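Side-chain contact in ancestral congerin Con-anc (PDB 3AJY), which binds beta-galactoside sugars as a reconstructed ancestor of the conger eel galectins: residues Pro79-Ala82 with Gly83-Phe86. Numbering follows the deposited sequence.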
ATOM      1  N   PRO A  79       4.333 -20.249 -11.480  1.00 42.56           N
ATOM      2  CA  PRO A  79       5.690 -20.159 -10.961  1.00 42.52           C
ATOM      3  C   PRO A  79       5.806 -20.203  -9.439  1.00 42.23           C
ATOM      4  O   PRO A  79       6.905 -20.049  -8.907  1.00 42.58           O
ATOM      5  CB  PRO A  79       6.168 -18.796 -11.481  1.00 42.86           C
ATOM      6  CG  PRO A  79       4.955 -17.972 -11.555  1.00 42.74           C
ATOM      7  CD  PRO A  79       3.757 -18.915 -11.710  1.00 42.68           C
ATOM      8  N   PHE A  80       4.693 -20.432  -8.748  1.00 41.69           N
ATOM      9  CA  PHE A  80       4.672 -20.297  -7.294  1.00 40.95           C
ATOM     10  C   PHE A  80       4.872 -21.609  -6.540  1.00 40.56           C
ATOM     11  O   PHE A  80       4.531 -22.672  -7.047  1.00 40.33           O
ATOM     12  CB  PHE A  80       3.368 -19.615  -6.864  1.00 41.19           C
ATOM     13  CG  PHE A  80       3.206 -18.226  -7.421  1.00 41.12           C
ATOM     14  CD1 PHE A  80       4.206 -17.271  -7.242  1.00 41.37           C
ATOM     15  CD2 PHE A  80       2.069 -17.881  -8.140  1.00 41.53           C
ATOM     16  CE1 PHE A  80       4.069 -15.995  -7.751  1.00 41.24           C
ATOM     17  CE2 PHE A  80       1.916 -16.598  -8.652  1.00 41.02           C
ATOM     18  CZ  PHE A  80       2.910 -15.652  -8.448  1.00 39.74           C
ATOM     19  N   SER A  81       5.435 -21.516  -5.334  1.00 40.51           N
ATOM     20  CA  SER A  81       5.605 -22.670  -4.434  1.00 40.54           C
ATOM     21  C   SER A  81       5.296 -22.300  -2.990  1.00 39.25           C
ATOM     22  O   SER A  81       5.605 -21.190  -2.560  1.00 39.01           O
ATOM     23  CB  SER A  81       7.045 -23.185  -4.487  1.00 41.05           C
ATOM     24  OG  SER A  81       7.411 -23.513  -5.815  1.00 44.57           O
ATOM     25  N   ALA A  82       4.727 -23.241  -2.240  1.00 38.41           N
ATOM     26  CA  ALA A  82       4.471 -23.045  -0.811  1.00 37.44           C
ATOM     27  C   ALA A  82       5.724 -22.538  -0.106  1.00 36.92           C
ATOM     28  O   ALA A  82       6.835 -22.978  -0.414  1.00 36.47           O
ATOM     29  CB  ALA A  82       3.983 -24.351  -0.162  1.00 37.64           C
ATOM     30  N   GLY A  83       5.542 -21.605   0.822  1.00 35.98           N
ATOM     31  CA  GLY A  83       6.637 -21.066   1.624  1.00 36.51           C
ATOM     32  C   GLY A  83       7.586 -20.055   0.965  1.00 36.29           C
ATOM     33  O   GLY A  83       8.512 -19.558   1.613  1.00 37.06           O
ATOM     34  N   GLU A  84       7.360 -19.746  -0.306  1.00 36.11           N
ATOM     35  CA  GLU A  84       8.250 -18.842  -1.061  1.00 35.55           C
ATOM     36  C   GLU A  84       7.675 -17.442  -1.307  1.00 34.39           C
ATOM     37  O   GLU A  84       6.463 -17.247  -1.293  1.00 33.41           O
ATOM     38  CB  GLU A  84       8.608 -19.470  -2.406  1.00 36.34           C
ATOM     39  CG  GLU A  84       9.216 -20.863  -2.304  1.00 40.56           C
ATOM     40  CD  GLU A  84      10.282 -21.109  -3.355  1.00 45.38           C
ATOM     41  OE1 GLU A  84      11.167 -20.239  -3.496  1.00 49.24           O
ATOM     42  OE2 GLU A  84      10.250 -22.171  -4.028  1.00 47.16           O
ATOM     43  N   TYR A  85       8.571 -16.477  -1.546  1.00 33.12           N
ATOM     44  CA  TYR A  85       8.214 -15.131  -1.989  1.00 31.95           C
ATOM     45  C   TYR A  85       7.363 -15.166  -3.252  1.00 30.82           C
ATOM     46  O   TYR A  85       7.596 -15.976  -4.149  1.00 30.14           O
ATOM     47  CB  TYR A  85       9.494 -14.309  -2.231  1.00 32.61           C
ATOM     48  CG  TYR A  85       9.277 -12.888  -2.716  1.00 32.81           C
ATOM     49  CD1 TYR A  85       8.756 -11.915  -1.865  1.00 33.57           C
ATOM     50  CD2 TYR A  85       9.620 -12.512  -4.020  1.00 33.59           C
ATOM     51  CE1 TYR A  85       8.573 -10.612  -2.287  1.00 33.91           C
ATOM     52  CE2 TYR A  85       9.441 -11.197  -4.464  1.00 31.83           C
ATOM     53  CZ  TYR A  85       8.915 -10.260  -3.588  1.00 33.29           C
ATOM     54  OH  TYR A  85       8.723  -8.972  -3.986  1.00 32.43           O
ATOM     55  N   PHE A  86       6.342 -14.315  -3.302  1.00 29.89           N
ATOM     56  CA  PHE A  86       5.612 -14.119  -4.542  1.00 29.09           C
ATOM     57  C   PHE A  86       5.656 -12.652  -4.929  1.00 29.08           C
ATOM     58  O   PHE A  86       5.784 -11.771  -4.083  1.00 28.73           O
ATOM     59  CB  PHE A  86       4.167 -14.619  -4.450  1.00 29.12           C
ATOM     60  CG  PHE A  86       3.259 -13.728  -3.636  1.00 27.83           C
ATOM     61  CD1 PHE A  86       3.000 -14.016  -2.304  1.00 27.36           C
ATOM     62  CD2 PHE A  86       2.642 -12.615  -4.222  1.00 27.14           C
ATOM     63  CE1 PHE A  86       2.147 -13.183  -1.543  1.00 24.04           C
ATOM     64  CE2 PHE A  86       1.810 -11.775  -3.489  1.00 27.30           C
ATOM     65  CZ  PHE A  86       1.571 -12.056  -2.124  1.00 26.94           C
TER
HETATM   66  O   HOH W   1       6.822 -18.760  -5.199  1.00 44.40           O
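The Phe80 ring meets Phe86 through its CD1-CE1 side, CE1 the nearer at 3.6 Å from Phe86 CB, an oblique approach in which the two side chains cross without stacking. Pro79 CG sits over the centre of one face of the Phe80 ring, 4.2 Å above its plane, and a water lies at the ring edge, in plane. Phe86 CB points toward Phe80, while CG, between the backbone N and the carbonyl carbon (chi1 74°), takes its ring away toward Phe31. Phe31 also meets Phe80 edge-to-face, as does His48, and Ile24 touches both phenylalanines, so the pair packs between the two sheets of the galectin beta-sandwich. The chain reverses here through a type II beta turn, Ser81 to Glu84, that leads into strand 85-92. Glu84 N donates to Ser81 O at 3.2 Å with an N-H...O angle of 151°. The donor is tilted 32° from the carbonyl plane. Gly83, third in the turn, takes the positive phi. At the open end of the turn the same water bridges the two arms, accepting from Ser81 N and donating to Tyr85 O, each 3.1 Å from the water oxygen. On the exposed side the Glu84 chain, bent at chi2, folds back over the turn: CG lies 3.6 Å from Ser81 O, and OE2 comes to 3.4 Å from Ser81 CB, in van der Waals contact.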